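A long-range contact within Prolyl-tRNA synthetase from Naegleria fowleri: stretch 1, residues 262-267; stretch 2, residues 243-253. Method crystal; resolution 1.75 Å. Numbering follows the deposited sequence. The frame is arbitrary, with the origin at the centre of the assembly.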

# COMPACT_ATOMS: atom_id res chain seq x y z
N GLN A 262 23.36 -16.50 -21.48
CA GLN A 262 23.79 -16.63 -20.10
C GLN A 262 22.58 -16.52 -19.18
O GLN A 262 21.56 -15.92 -19.53
CB GLN A 262 24.82 -15.55 -19.73
CG GLN A 262 26.01 -15.49 -20.68
CD GLN A 262 26.93 -14.32 -20.38
OE1 GLN A 262 26.63 -13.47 -19.55
NE2 GLN A 262 28.07 -14.28 -21.07
N PHE A 263 22.71 -17.12 -18.00
CA PHE A 263 21.69 -17.01 -16.96
C PHE A 263 21.89 -15.71 -16.18
O PHE A 263 23.02 -15.33 -15.87
CB PHE A 263 21.77 -18.20 -16.00
CG PHE A 263 21.35 -19.50 -16.61
CD1 PHE A 263 20.01 -19.75 -16.84
CD2 PHE A 263 22.28 -20.47 -16.91
CE1 PHE A 263 19.60 -20.95 -17.39
CE2 PHE A 263 21.89 -21.68 -17.46
CZ PHE A 263 20.55 -21.92 -17.70
N ALA A 264 20.78 -15.03 -15.89
CA ALA A 264 20.86 -13.80 -15.12
C ALA A 264 21.30 -14.09 -13.68
O ALA A 264 21.04 -15.16 -13.13
CB ALA A 264 19.50 -13.09 -15.09
N TYR A 265 21.99 -13.11 -13.09
CA TYR A 265 22.25 -13.11 -11.66
C TYR A 265 21.12 -12.37 -10.97
O TYR A 265 20.65 -11.33 -11.46
CB TYR A 265 23.59 -12.44 -11.36
CG TYR A 265 24.76 -13.29 -11.81
CD1 TYR A 265 25.43 -14.10 -10.90
CD2 TYR A 265 25.17 -13.30 -13.13
CE1 TYR A 265 26.50 -14.90 -11.30
CE2 TYR A 265 26.25 -14.09 -13.54
CZ TYR A 265 26.90 -14.89 -12.61
OH TYR A 265 27.96 -15.68 -13.00
N GLN A 266 20.65 -12.91 -9.84
CA GLN A 266 19.51 -12.33 -9.15
C GLN A 266 19.79 -12.11 -7.67
O GLN A 266 20.61 -12.80 -7.06
CB GLN A 266 18.26 -13.21 -9.25
CG GLN A 266 17.67 -13.27 -10.65
CD GLN A 266 16.58 -14.30 -10.74
OE1 GLN A 266 16.85 -15.48 -11.01
NE2 GLN A 266 15.34 -13.89 -10.48
N ASN A 267 19.09 -11.12 -7.12
CA ASN A 267 18.99 -10.88 -5.69
C ASN A 267 17.52 -10.81 -5.30
O ASN A 267 16.66 -10.53 -6.14
CB ASN A 267 19.63 -9.55 -5.27
CG ASN A 267 21.07 -9.43 -5.68
OD1 ASN A 267 21.81 -10.42 -5.77
ND2 ASN A 267 21.50 -8.19 -5.90
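Stretch 2 243-253: GQNFSKMFKIQ

An extended segment can pack against a short helix when its backbone groups find partners in the helix and in the residues that flank it, and this contact is a compact example. Stretch 2 starts at Gly-243, whose positive phi is readily accommodated by glycine, passes through Gln-244 at the N-cap position, forms a helix from Asn-245, leaves helical conformation at Lys-251 with positive phi, and enters a strand at Gln-253. Its two ends meet stretch 1 in reverse order, so that Gln-253 lies beside Phe-263 and Gly-243 near Tyr-265 and Gln-266.

At Gln-262 the contact is made by the backbone: its O lies 3.2 Å from Gln-253 CA. Phe-263 and Gln-253 form an antiparallel, non-hydrogen-bonded pair whose side chains share one face of the sheet, with Phe-263 CE1 3.6 Å from Gln-253 CG. The Phe-263 ring (chi1 m) also receives Lys-248, whose CG stands 3.7 Å from the centroid of that ring, almost on its normal. Meanwhile Gln-244 NE2 donates to Phe-263 O at 3.0 Å.

Ala-264 engages the helix itself and the loop that follows it. Its N donates to Ile-252 O at 3.0 Å, nearly linearly, while its O accepts from Ser-247 OG at 2.7 Å; Ala-264 CB packs 4.0 Å from Ile-252 CG2. Next, Tyr-265 offers a ring face to Gln-244, whose CG lies 3.9 Å from the centroid of the Tyr-265 ring, and Tyr-265 CA approaches Gly-243 O at 3.4 Å.

Gln-266 N then donates to Gly-243 O at 3.0 Å. The end of the Gln-266 side chain packs directly against the helix, its OE1 3.5 Å from Phe-246 CB, and is also joined to it by a water, which donates to Gln-266 OE1 (2.7 Å) and Gly-243 O (2.8 Å) and accepts from Ser-247 N (2.9 Å). Asn-267 makes no contact with stretch 2, and the interface ends there.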

# COMPACT_ATOMS: atom_id res chain seq x y z
N GLY A 243 22.50 -15.67 -6.84
CA GLY A 243 23.32 -16.21 -7.90
C GLY A 243 22.49 -16.49 -9.12
O GLY A 243 21.63 -15.70 -9.52
N GLN A 244 22.73 -17.65 -9.72
CA GLN A 244 21.95 -18.14 -10.85
C GLN A 244 21.03 -19.29 -10.44
O GLN A 244 20.54 -20.03 -11.31
CB GLN A 244 22.88 -18.56 -11.99
CG GLN A 244 23.73 -17.41 -12.52
CD GLN A 244 24.80 -17.88 -13.49
OE1 GLN A 244 25.42 -18.92 -13.28
NE2 GLN A 244 25.02 -17.11 -14.56
N ASN A 245 20.79 -19.45 -9.14
CA ASN A 245 19.99 -20.58 -8.66
C ASN A 245 18.56 -20.52 -9.18
O ASN A 245 18.00 -21.54 -9.61
CB ASN A 245 20.01 -20.61 -7.14
CG ASN A 245 21.40 -20.87 -6.58
OD1 ASN A 245 22.17 -21.63 -7.16
ND2 ASN A 245 21.73 -20.23 -5.47
N PHE A 246 17.94 -19.34 -9.13
CA PHE A 246 16.57 -19.21 -9.61
C PHE A 246 16.51 -18.99 -11.12
O PHE A 246 15.52 -19.39 -11.75
CB PHE A 246 15.85 -18.07 -8.89
CG PHE A 246 15.35 -18.46 -7.52
CD1 PHE A 246 16.16 -18.33 -6.40
CD2 PHE A 246 14.07 -18.98 -7.36
CE1 PHE A 246 15.71 -18.70 -5.15
CE2 PHE A 246 13.61 -19.34 -6.10
CZ PHE A 246 14.43 -19.20 -5.00
N SER A 247 17.54 -18.39 -11.72
CA SER A 247 17.51 -18.21 -13.16
C SER A 247 17.67 -19.54 -13.89
O SER A 247 17.15 -19.71 -14.99
CB SER A 247 18.57 -17.20 -13.60
OG SER A 247 19.85 -17.55 -13.13
N LYS A 248 18.37 -20.50 -13.28
CA LYS A 248 18.39 -21.83 -13.88
C LYS A 248 17.05 -22.53 -13.67
O LYS A 248 16.55 -23.20 -14.58
CB LYS A 248 19.54 -22.66 -13.29
CG LYS A 248 20.91 -22.23 -13.77
CD LYS A 248 22.02 -22.93 -12.99
CE LYS A 248 23.38 -22.36 -13.35
NZ LYS A 248 24.47 -22.93 -12.51
N MET A 249 16.45 -22.35 -12.50
CA MET A 249 15.14 -22.92 -12.20
C MET A 249 14.07 -22.42 -13.16
O MET A 249 13.23 -23.20 -13.63
CB MET A 249 14.76 -22.58 -10.75
CG MET A 249 14.24 -23.72 -9.89
SD MET A 249 13.97 -23.18 -8.17
CE MET A 249 15.65 -22.93 -7.60
N PHE A 250 14.07 -21.12 -13.45
CA PHE A 250 12.99 -20.52 -14.22
C PHE A 250 13.40 -20.16 -15.64
O PHE A 250 12.61 -19.53 -16.35
CB PHE A 250 12.43 -19.30 -13.49
CG PHE A 250 11.66 -19.65 -12.26
CD1 PHE A 250 12.30 -19.78 -11.04
CD2 PHE A 250 10.31 -19.93 -12.34
CE1 PHE A 250 11.60 -20.13 -9.91
CE2 PHE A 250 9.60 -20.28 -11.21
CZ PHE A 250 10.26 -20.39 -9.99
N LYS A 251 14.60 -20.54 -16.08
CA LYS A 251 15.08 -20.24 -17.43
C LYS A 251 15.07 -18.73 -17.69
O LYS A 251 14.51 -18.25 -18.68
CB LYS A 251 14.28 -21.00 -18.49
N ILE A 252 15.69 -17.98 -16.79
CA ILE A 252 15.84 -16.53 -16.95
C ILE A 252 17.19 -16.33 -17.63
O ILE A 252 18.23 -16.24 -16.98
CB ILE A 252 15.73 -15.78 -15.63
CG1 ILE A 252 14.44 -16.15 -14.90
CG2 ILE A 252 15.78 -14.29 -15.88
CD1 ILE A 252 14.36 -15.61 -13.46
N GLN A 253 17.16 -16.24 -18.96
CA GLN A 253 18.36 -16.21 -19.79
C GLN A 253 18.35 -14.95 -20.64
O GLN A 253 17.30 -14.37 -20.93
CB GLN A 253 18.44 -17.43 -20.70
CG GLN A 253 18.50 -18.76 -19.97
CD GLN A 253 18.29 -19.93 -20.91
OE1 GLN A 253 17.25 -20.03 -21.56
NE2 GLN A 253 19.27 -20.82 -20.99
O HOH W 1 18.99 -16.69 -9.87
O HOH W 2 25.33 -18.22 -17.72